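Local structure of tellurite resistance protein of COG3793 (Nostoc punctiforme, 2OU3) at residues S30-K34 against D70-Y74; S35-K41 against Y74-L80; L99-W103 against L139-A144. The protein is of uncertain function but belongs to the TerB family named for tellurite resistance, and binds zinc ions and 1H-indole-3-carbaldehyde. All blocks are in the same frame, centred on the assembly; numbering follows the deposited sequence.

Contact 1 (S30-K34 against D70-Y74); sequences SIYMK and DLKTY. With I3A (1H-indole-3-carbaldehyde), chain E.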
loop_
_atom_site.group_PDB
_atom_site.type_symbol
_atom_site.label_atom_id
_atom_site.label_comp_id
_atom_site.label_asym_id
_atom_site.label_seq_id
_atom_site.Cartn_x
_atom_site.Cartn_y
_atom_site.Cartn_z
ATOM N N SER A 30 -13.592 4.426 10.792
ATOM C CA SER A 30 -13.555 4.296 12.249
ATOM C C SER A 30 -14.135 2.964 12.751
ATOM O O SER A 30 -13.482 2.228 13.487
ATOM C CB SER A 30 -14.333 5.471 12.887
ATOM O OG SER A 30 -14.324 5.400 14.305
ATOM N N ILE A 31 -15.351 2.657 12.316
ATOM C CA ILE A 31 -16.036 1.422 12.696
ATOM C C ILE A 31 -15.240 0.190 12.224
ATOM O O ILE A 31 -15.018 -0.760 12.995
ATOM C CB ILE A 31 -17.498 1.405 12.170
ATOM C CG1 ILE A 31 -18.337 2.491 12.851
ATOM C CG2 ILE A 31 -18.163 0.061 12.437
ATOM C CD1 ILE A 31 -19.628 2.827 12.108
ATOM N N TYR A 32 -14.751 0.240 10.984
ATOM C CA TYR A 32 -13.928 -0.837 10.445
ATOM C C TYR A 32 -12.694 -1.082 11.315
ATOM O O TYR A 32 -12.420 -2.230 11.708
ATOM C CB TYR A 32 -13.495 -0.504 9.030
ATOM C CG TYR A 32 -12.483 -1.467 8.417
ATOM C CD1 TYR A 32 -12.893 -2.645 7.816
ATOM C CD2 TYR A 32 -11.118 -1.183 8.436
ATOM C CE1 TYR A 32 -11.975 -3.525 7.256
ATOM C CE2 TYR A 32 -10.203 -2.047 7.884
ATOM C CZ TYR A 32 -10.621 -3.201 7.275
ATOM O OH TYR A 32 -9.683 -4.037 6.710
HETATM N N MSE A 33 -11.970 -0.019 11.651
HETATM C CA MSE A 33 -10.753 -0.139 12.465
HETATM C C MSE A 33 -11.052 -0.586 13.875
HETATM O O MSE A 33 -10.293 -1.351 14.449
HETATM C CB MSE A 33 -9.957 1.163 12.514
HETATM C CG MSE A 33 -9.154 1.415 11.285
HETATM SE SE MSE A 33 -7.936 -0.043 10.851
HETATM C CE MSE A 33 -7.320 -0.420 12.545
ATOM N N LYS A 34 -12.164 -0.110 14.454
ATOM C CA LYS A 34 -12.590 -0.603 15.759
ATOM C C LYS A 34 -12.847 -2.105 15.711
ATOM O O LYS A 34 -12.520 -2.825 16.634
ATOM C CB LYS A 34 -13.834 0.148 16.284
ATOM C CG LYS A 34 -13.476 1.573 16.758
ATOM C CD LYS A 34 -14.659 2.471 17.057
ATOM C CE LYS A 34 -14.185 3.810 17.656
ATOM N NZ LYS A 34 -15.301 4.725 18.039
ATOM N N ASP A 70 -9.444 9.362 18.128
ATOM C CA ASP A 70 -10.469 8.543 18.791
ATOM C C ASP A 70 -10.051 7.046 18.888
ATOM O O ASP A 70 -10.353 6.376 19.889
ATOM C CB ASP A 70 -11.805 8.739 18.063
ATOM C CG ASP A 70 -12.932 7.967 18.661
ATOM O OD1 ASP A 70 -13.510 8.454 19.639
ATOM O OD2 ASP A 70 -13.286 6.917 18.094
ATOM N N LEU A 71 -9.337 6.531 17.896
ATOM C CA LEU A 71 -8.758 5.177 17.999
ATOM C C LEU A 71 -7.690 5.089 19.088
ATOM O O LEU A 71 -7.563 4.056 19.750
ATOM C CB LEU A 71 -8.161 4.708 16.654
ATOM C CG LEU A 71 -9.119 4.364 15.518
ATOM C CD1 LEU A 71 -8.386 4.096 14.183
ATOM C CD2 LEU A 71 -9.983 3.192 15.904
ATOM N N LYS A 72 -6.898 6.149 19.249
ATOM C CA LYS A 72 -5.858 6.173 20.286
ATOM C C LYS A 72 -6.408 5.896 21.679
ATOM O O LYS A 72 -5.793 5.161 22.439
ATOM C CB LYS A 72 -5.079 7.499 20.293
ATOM C CG LYS A 72 -4.108 7.594 19.120
ATOM C CD LYS A 72 -3.038 8.655 19.286
ATOM C CE LYS A 72 -3.342 9.933 18.527
ATOM N NZ LYS A 72 -2.107 10.527 17.897
ATOM N N THR A 73 -7.575 6.458 21.988
ATOM C CA THR A 73 -8.219 6.309 23.307
ATOM C C THR A 73 -9.217 5.141 23.369
ATOM O O THR A 73 -9.758 4.810 24.429
ATOM C CB THR A 73 -8.953 7.605 23.676
ATOM O OG1 THR A 73 -9.978 7.880 22.700
ATOM C CG2 THR A 73 -7.963 8.786 23.724
ATOM N N TYR A 74 -9.450 4.491 22.238
ATOM C CA TYR A 74 -10.431 3.435 22.175
ATOM C C TYR A 74 -9.949 2.183 22.888
ATOM O O TYR A 74 -8.856 1.670 22.625
ATOM C CB TYR A 74 -10.737 3.086 20.738
ATOM C CG TYR A 74 -11.811 2.019 20.545
ATOM C CD1 TYR A 74 -13.146 2.295 20.792
ATOM C CD2 TYR A 74 -11.493 0.774 19.992
ATOM C CE1 TYR A 74 -14.136 1.336 20.568
ATOM C CE2 TYR A 74 -12.474 -0.194 19.771
ATOM C CZ TYR A 74 -13.788 0.103 20.049
ATOM O OH TYR A 74 -14.762 -0.833 19.829
HETATM O O I3A E . -12.232 2.377 5.636
HETATM C "C3'" I3A E . -11.505 1.442 5.308
HETATM C C3 I3A E . -12.155 0.148 4.987
HETATM C C2 I3A E . -11.481 -0.958 4.546
HETATM N N I3A E . -12.410 -1.951 4.330
HETATM C C8 I3A E . -13.659 -1.529 4.617
HETATM C C9 I3A E . -13.593 -0.131 5.061
HETATM C C4 I3A E . -14.757 0.582 5.390
HETATM C C5 I3A E . -15.963 -0.073 5.329
HETATM C C6 I3A E . -16.054 -1.407 4.901
HETATM C C7 I3A E . -14.911 -2.109 4.550
HETATM O O HOH W 1 -12.194 6.340 15.556
HETATM O O HOH W 2 -14.699 5.808 21.071
#

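Contact 2 (S35-K41 against Y74-L80); sequences SVLTCAK and YEADEAL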
loop_
_atom_site.group_PDB
_atom_site.type_symbol
_atom_site.label_atom_id
_atom_site.label_comp_id
_atom_site.label_asym_id
_atom_site.label_seq_id
_atom_site.Cartn_x
_atom_site.Cartn_y
_atom_site.Cartn_z
ATOM N N SER A 35 -13.432 -2.577 14.616
ATOM C CA SER A 35 -13.687 -4.001 14.446
ATOM C C SER A 35 -12.364 -4.774 14.396
ATOM O O SER A 35 -12.197 -5.835 15.000
ATOM C CB SER A 35 -14.455 -4.223 13.150
ATOM O OG SER A 35 -15.672 -3.545 13.218
ATOM N N VAL A 36 -11.425 -4.220 13.648
ATOM C CA VAL A 36 -10.123 -4.834 13.446
ATOM C C VAL A 36 -9.410 -4.937 14.777
ATOM O O VAL A 36 -8.868 -6.001 15.108
ATOM C CB VAL A 36 -9.270 -4.027 12.433
ATOM C CG1 VAL A 36 -7.765 -4.424 12.530
ATOM C CG2 VAL A 36 -9.807 -4.209 10.995
ATOM N N LEU A 37 -9.409 -3.843 15.549
ATOM C CA LEU A 37 -8.768 -3.844 16.855
ATOM C C LEU A 37 -9.439 -4.813 17.813
ATOM O O LEU A 37 -8.749 -5.535 18.552
ATOM C CB LEU A 37 -8.767 -2.447 17.479
ATOM C CG LEU A 37 -7.935 -1.396 16.762
ATOM C CD1 LEU A 37 -8.199 -0.037 17.379
ATOM C CD2 LEU A 37 -6.450 -1.799 16.829
ATOM N N THR A 38 -10.775 -4.846 17.807
ATOM C CA THR A 38 -11.498 -5.817 18.613
ATOM C C THR A 38 -11.077 -7.246 18.249
ATOM O O THR A 38 -10.859 -8.079 19.120
ATOM C CB THR A 38 -13.010 -5.705 18.417
ATOM O OG1 THR A 38 -13.392 -4.359 18.640
ATOM C CG2 THR A 38 -13.761 -6.606 19.375
ATOM N N CYS A 39 -10.989 -7.501 16.954
ATOM C CA CYS A 39 -10.626 -8.800 16.422
ATOM C C CYS A 39 -9.201 -9.204 16.828
ATOM O O CYS A 39 -8.987 -10.304 17.306
ATOM C CB CYS A 39 -10.779 -8.768 14.890
ATOM S SG CYS A 39 -11.054 -10.324 14.036
ATOM N N ALA A 40 -8.243 -8.304 16.623
ATOM C CA ALA A 40 -6.852 -8.565 16.974
ATOM C C ALA A 40 -6.712 -8.791 18.481
ATOM O O ALA A 40 -6.023 -9.713 18.909
ATOM C CB ALA A 40 -5.967 -7.424 16.542
ATOM N N LYS A 41 -7.366 -7.947 19.279
ATOM C CA LYS A 41 -7.296 -8.073 20.742
ATOM C C LYS A 41 -8.020 -9.346 21.206
ATOM O O LYS A 41 -7.522 -10.071 22.073
ATOM C CB LYS A 41 -7.886 -6.837 21.408
ATOM C CG LYS A 41 -7.597 -6.715 22.896
ATOM C CD LYS A 41 -8.538 -5.704 23.537
ATOM C CE LYS A 41 -8.153 -5.430 24.993
ATOM N NZ LYS A 41 -8.749 -4.172 25.483
ATOM N N TYR A 74 -9.450 4.491 22.238
ATOM C CA TYR A 74 -10.431 3.435 22.175
ATOM C C TYR A 74 -9.949 2.183 22.888
ATOM O O TYR A 74 -8.856 1.670 22.625
ATOM C CB TYR A 74 -10.737 3.086 20.738
ATOM C CG TYR A 74 -11.811 2.019 20.545
ATOM C CD1 TYR A 74 -13.146 2.295 20.792
ATOM C CD2 TYR A 74 -11.493 0.774 19.992
ATOM C CE1 TYR A 74 -14.136 1.336 20.568
ATOM C CE2 TYR A 74 -12.474 -0.194 19.771
ATOM C CZ TYR A 74 -13.788 0.103 20.049
ATOM O OH TYR A 74 -14.762 -0.833 19.829
ATOM N N GLU A 75 -10.801 1.706 23.774
ATOM C CA GLU A 75 -10.602 0.459 24.470
ATOM C C GLU A 75 -11.444 -0.566 23.724
ATOM O O GLU A 75 -12.684 -0.506 23.726
ATOM C CB GLU A 75 -11.067 0.582 25.925
ATOM C CG GLU A 75 -9.952 0.989 26.896
ATOM C CD GLU A 75 -9.072 -0.199 27.297
ATOM O OE1 GLU A 75 -8.186 -0.588 26.502
ATOM O OE2 GLU A 75 -9.272 -0.743 28.410
ATOM N N ALA A 76 -10.770 -1.488 23.060
ATOM C CA ALA A 76 -11.433 -2.412 22.160
ATOM C C ALA A 76 -12.014 -3.567 22.954
ATOM O O ALA A 76 -11.639 -4.720 22.745
ATOM C CB ALA A 76 -10.456 -2.915 21.104
ATOM N N ASP A 77 -12.943 -3.240 23.842
ATOM C CA ASP A 77 -13.547 -4.212 24.735
ATOM C C ASP A 77 -15.033 -4.418 24.451
ATOM O O ASP A 77 -15.741 -5.010 25.268
ATOM C CB ASP A 77 -13.373 -3.755 26.199
ATOM C CG ASP A 77 -11.903 -3.645 26.621
ATOM O OD1 ASP A 77 -11.046 -4.381 26.072
ATOM O OD2 ASP A 77 -11.619 -2.823 27.526
ATOM N N GLU A 78 -15.502 -3.951 23.294
ATOM C CA GLU A 78 -16.911 -4.115 22.904
ATOM C C GLU A 78 -17.128 -5.452 22.194
ATOM O O GLU A 78 -16.168 -6.103 21.809
ATOM C CB GLU A 78 -17.336 -2.990 21.974
ATOM C CG GLU A 78 -17.005 -1.604 22.519
ATOM C CD GLU A 78 -17.604 -0.519 21.657
ATOM O OE1 GLU A 78 -17.031 -0.207 20.583
ATOM O OE2 GLU A 78 -18.682 -0.028 22.043
ATOM N N ALA A 79 -18.388 -5.865 22.031
ATOM C CA ALA A 79 -18.676 -7.111 21.332
ATOM C C ALA A 79 -18.518 -6.879 19.824
ATOM O O ALA A 79 -19.074 -5.934 19.269
ATOM C CB ALA A 79 -20.074 -7.626 21.682
ATOM N N LEU A 80 -17.717 -7.711 19.175
ATOM C CA LEU A 80 -17.372 -7.516 17.764
ATOM C C LEU A 80 -18.622 -7.465 16.881
ATOM O O LEU A 80 -18.740 -6.628 15.986
ATOM C CB LEU A 80 -16.447 -8.626 17.307
ATOM C CG LEU A 80 -16.004 -8.651 15.843
ATOM C CD1 LEU A 80 -15.316 -7.388 15.371
ATOM C CD2 LEU A 80 -15.100 -9.883 15.658
HETATM O O HOH W 3 -14.268 -3.230 20.985
HETATM O O HOH W 4 -7.712 -2.142 23.851
#

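Contact 3 (L99-W103 against L139-A144); sequences LSAIW and LYYYEA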
loop_
_atom_site.group_PDB
_atom_site.type_symbol
_atom_site.label_atom_id
_atom_site.label_comp_id
_atom_site.label_asym_id
_atom_site.label_seq_id
_atom_site.Cartn_x
_atom_site.Cartn_y
_atom_site.Cartn_z
ATOM N N LEU A 99 -8.454 -10.331 7.890
ATOM C CA LEU A 99 -7.160 -10.209 7.274
ATOM C C LEU A 99 -6.354 -9.068 7.860
ATOM O O LEU A 99 -5.191 -9.226 8.165
ATOM C CB LEU A 99 -7.279 -10.081 5.739
ATOM C CG LEU A 99 -5.928 -9.942 5.010
ATOM C CD1 LEU A 99 -5.016 -11.152 5.234
ATOM C CD2 LEU A 99 -6.124 -9.655 3.503
ATOM N N SER A 100 -6.966 -7.914 8.034
ATOM C CA SER A 100 -6.279 -6.801 8.706
ATOM C C SER A 100 -5.908 -7.170 10.142
ATOM O O SER A 100 -4.825 -6.852 10.600
ATOM C CB SER A 100 -7.162 -5.547 8.695
ATOM O OG SER A 100 -7.271 -5.033 7.367
ATOM N N ALA A 101 -6.807 -7.870 10.842
ATOM C CA ALA A 101 -6.532 -8.319 12.208
ATOM C C ALA A 101 -5.326 -9.261 12.278
ATOM O O ALA A 101 -4.488 -9.167 13.187
ATOM C CB ALA A 101 -7.761 -9.018 12.804
ATOM N N ILE A 102 -5.226 -10.146 11.293
ATOM C CA ILE A 102 -4.054 -11.038 11.170
ATOM C C ILE A 102 -2.783 -10.227 11.001
ATOM O O ILE A 102 -1.800 -10.473 11.693
ATOM C CB ILE A 102 -4.223 -12.005 9.986
ATOM C CG1 ILE A 102 -5.341 -12.998 10.300
ATOM C CG2 ILE A 102 -2.879 -12.751 9.656
ATOM C CD1 ILE A 102 -5.931 -13.739 9.061
ATOM N N TRP A 103 -2.799 -9.260 10.077
ATOM C CA TRP A 103 -1.638 -8.396 9.831
ATOM C C TRP A 103 -1.279 -7.586 11.071
ATOM O O TRP A 103 -0.113 -7.460 11.406
ATOM C CB TRP A 103 -1.884 -7.445 8.669
ATOM C CG TRP A 103 -1.488 -7.964 7.362
ATOM C CD1 TRP A 103 -2.277 -8.576 6.441
ATOM C CD2 TRP A 103 -0.169 -7.941 6.819
ATOM N NE1 TRP A 103 -1.530 -8.905 5.320
ATOM C CE2 TRP A 103 -0.229 -8.546 5.536
ATOM C CE3 TRP A 103 1.065 -7.488 7.297
ATOM C CZ2 TRP A 103 0.887 -8.677 4.738
ATOM C CZ3 TRP A 103 2.170 -7.621 6.496
ATOM C CH2 TRP A 103 2.080 -8.215 5.243
ATOM N N LEU A 139 -2.747 -16.217 2.734
ATOM C CA LEU A 139 -2.602 -14.996 1.976
ATOM C C LEU A 139 -1.660 -13.997 2.708
ATOM O O LEU A 139 -0.734 -13.463 2.100
ATOM C CB LEU A 139 -3.951 -14.385 1.725
ATOM C CG LEU A 139 -3.931 -13.075 0.938
ATOM C CD1 LEU A 139 -3.486 -13.306 -0.504
ATOM C CD2 LEU A 139 -5.301 -12.446 1.007
ATOM N N TYR A 140 -1.900 -13.787 4.000
ATOM C CA TYR A 140 -0.986 -13.032 4.854
ATOM C C TYR A 140 0.471 -13.517 4.668
ATOM O O TYR A 140 1.406 -12.717 4.425
ATOM C CB TYR A 140 -1.382 -13.117 6.338
ATOM C CG TYR A 140 -0.203 -12.748 7.185
ATOM C CD1 TYR A 140 0.209 -11.436 7.255
ATOM C CD2 TYR A 140 0.579 -13.712 7.798
ATOM C CE1 TYR A 140 1.320 -11.073 7.934
ATOM C CE2 TYR A 140 1.724 -13.341 8.506
ATOM C CZ TYR A 140 2.081 -12.022 8.550
ATOM O OH TYR A 140 3.196 -11.601 9.212
ATOM N N TYR A 141 0.709 -14.812 4.835
ATOM C CA TYR A 141 2.111 -15.283 4.807
ATOM C C TYR A 141 2.737 -14.989 3.456
ATOM O O TYR A 141 3.895 -14.602 3.389
ATOM C CB TYR A 141 2.255 -16.763 5.150
ATOM C CG TYR A 141 2.133 -17.034 6.635
ATOM C CD1 TYR A 141 3.123 -16.617 7.524
ATOM C CD2 TYR A 141 1.027 -17.711 7.150
ATOM C CE1 TYR A 141 3.001 -16.868 8.893
ATOM C CE2 TYR A 141 0.900 -17.963 8.504
ATOM C CZ TYR A 141 1.877 -17.540 9.364
ATOM O OH TYR A 141 1.731 -17.813 10.694
ATOM N N TYR A 142 1.970 -15.219 2.397
ATOM C CA TYR A 142 2.433 -14.957 1.029
ATOM C C TYR A 142 2.667 -13.470 0.772
ATOM O O TYR A 142 3.653 -13.094 0.131
ATOM C CB TYR A 142 1.425 -15.477 0.019
ATOM C CG TYR A 142 1.612 -16.923 -0.366
ATOM C CD1 TYR A 142 1.124 -17.944 0.442
ATOM C CD2 TYR A 142 2.269 -17.275 -1.543
ATOM C CE1 TYR A 142 1.281 -19.288 0.107
ATOM C CE2 TYR A 142 2.428 -18.620 -1.895
ATOM C CZ TYR A 142 1.929 -19.617 -1.055
ATOM O OH TYR A 142 2.065 -20.948 -1.372
ATOM N N GLU A 143 1.754 -12.627 1.248
ATOM C CA GLU A 143 1.903 -11.179 1.089
ATOM C C GLU A 143 3.146 -10.658 1.831
ATOM O O GLU A 143 3.950 -9.905 1.269
ATOM C CB GLU A 143 0.656 -10.463 1.563
ATOM C CG GLU A 143 -0.520 -10.530 0.617
ATOM C CD GLU A 143 -1.818 -9.858 1.193
ATOM O OE1 GLU A 143 -1.955 -9.635 2.429
ATOM O OE2 GLU A 143 -2.752 -9.644 0.394
ATOM N N ALA A 144 3.331 -11.128 3.057
ATOM C CA ALA A 144 4.467 -10.739 3.895
ATOM C C ALA A 144 5.773 -11.176 3.243
ATOM O O ALA A 144 6.714 -10.407 3.139
ATOM C CB ALA A 144 4.310 -11.338 5.291
#

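Contact 1 (S30-K34 against D70-Y74)
With CG of Lys34 anti to its carbonyl carbon (chi1 -74°) and every later torsion extended, the lysine runs straight out from helix 26-41 across the ring of Tyr74 to Asp70. Tyr74 offers that face because its CG is anti to the backbone N (chi1 -177°), which lays the ring beside helix 26-41, under the lysine chain. The result is a CH-pi contact: Lys34 CG sits 3.6 Å from the centroid of the Tyr74 ring, almost on the ring normal, while CB lies nearer the hydroxyl end and CE nearer CD1. Beyond the ring, Lys34 NZ reaches Asp70 OD2 at 3.0 Å, a salt bridge that uses the syn lone pair of the carboxylate. One water joins Lys34 NZ to Asp70 OD1, and another accepts from Ser30 OG (2.6 Å) and donates to Asp70 OD2, so both carboxylate oxygens are engaged and OD2 is gripped twice. The phenol oxygen of Tyr74 bonds to Glu78.

Behind this polar edge the contact is apolar. Leu71 pushes its two methyls against the helix: CD1 meets Met33 CB at 3.7 Å, and CD2 lies alongside Lys34 CG at 3.9 Å. Met33, a selenomethionine, crosses Leu71 at about a right angle. Tyr32 belongs to the 1H-indole-3-carbaldehyde pocket and lays one ring face over the ligand, its CE1 lying 3.4 Å from the ligand N; its hydroxyl is held by Asp96 and Ser100.

Helix 26-41 thus turns one side to the pocket and another to the last turn of helix 65-73 and to Tyr74 in the loop that follows. Helix 48-60 packs on Met33 and Leu71, and Val83 of helix 80-84 touches both Lys34 and Tyr74.

Contact 2 (S35-K41 against Y74-L80)
The connection between helices 65-73 and 80-84 lies here against the last two turns of helix 26-41, with Thr38 and Ala76 facing each other where the backbones come closest. The methyl of Ala76 rests on the helix backbone, its CB 3.8 Å from Thr38 N and 4.0 Å from Leu37 CB. Ala76 is the centre of an inverse gamma turn, a tight bend that presents its methyl to the helix; the residues before and after it, Glu75 and Asp77, start away from the helix but bring their carboxylates back toward Lys41.

Lys41, its CG anti to the backbone N (chi1 -167°) and its chain extended, passes Ala76 O and ends in a salt-bridge network. NZ pairs with Asp77 OD1 at a modelled distance too short to be taken literally; its pairing with Glu75 OE1 is long, 3.8 Å, and is supplemented by a water bound to both atoms and to Ala76 N.

A second water sits between helix and loop. It donates to Thr38 OG1 and to Tyr74 OH, each at 2.7 Å, and accepts from Glu78 N, bridging hydroxyls that are 4.0 Å apart. Tyr74 OH in turn donates to OE1 of Glu78, whose OE2 pairs with Arg86. Thr38 OG1 also bonds to Lys34 O of its own helix. The other branch, Thr38 CG2, packs 3.9 Å from Leu80 CB, and Leu80 CD1 lies 3.5 Å from Ser35 O.

Contact 3 (L99-W103 against L139-A144)
Aromatic packing dominates between Trp103 and Tyr140. The tyrosine drives the CD1-CE1 edge of its ring onto the face of the indole in a T-shaped stack, the planes standing at 82°. The centroid of the Trp103 six-membered ring is 4.7 Å from that of Tyr140. At the closest point Tyr140 CD1 comes within 3.4 Å of Trp103 CE2. Tyr140 CG lies anti to its backbone N, which carries the ring back toward helix 94-106.

One hydrogen bond between the segments helps fix the rotation of the indole, together with the Tyr140 stack. Trp103 NE1 donates to Glu143 OE1 at 3.0 Å with an N-H...O angle of 153°; the oxygen lies close to the indole plane and is approached nearly along its C-O bond. The other carboxylate oxygen, OE2, makes a salt bridge to Arg150 of the second subunit, so Glu143 links the tryptophan to the neighbouring chain and its charge is probably well compensated.

Apolar contacts fill in around the rings. Ile102 CG2 touches Tyr140 CG at 3.6 Å, Leu99 CD2 meets Leu139 CD2 at 3.8 Å with the two side chains roughly perpendicular, and the far end of the indole, Trp103 CH2, rests 3.8 Å from Ala144 CB.

The segments of helices 94-106 and 130-154 cross at -55° with axes 10.5 Å apart, a separation spanned by these large side chains. The pair lies at the subunit interface: from the second subunit Trp16 stacks edge-to-face with Trp103, Leu146 packs on Leu139 and Glu143, and Arg150 also packs on Leu99. Helix 26-41 lies against another side of helix 94-106, at Ser100 and Ala101.

Overall arrangement
From the N terminus, helix 26-41 serves contacts 1 and 2 in turn: residues 30-34 take the end of helix 65-73, and residues 35-41 take the loop that follows. They close largely helical loops of 35 and 32 residues, which cross because their segments alternate; the contacts share Tyr74 and also touch through Leu37 and Leu71. Contact 3 opens only after both have closed. It closes another mostly helical loop of 35 residues and ties helix 94-106 to helix 130-154, across the chain's centre from contact 1. Helices 26-41 and 94-106 join the two regions, through Tyr32 and Val36 with Ser100 and Cys39 with Ala101.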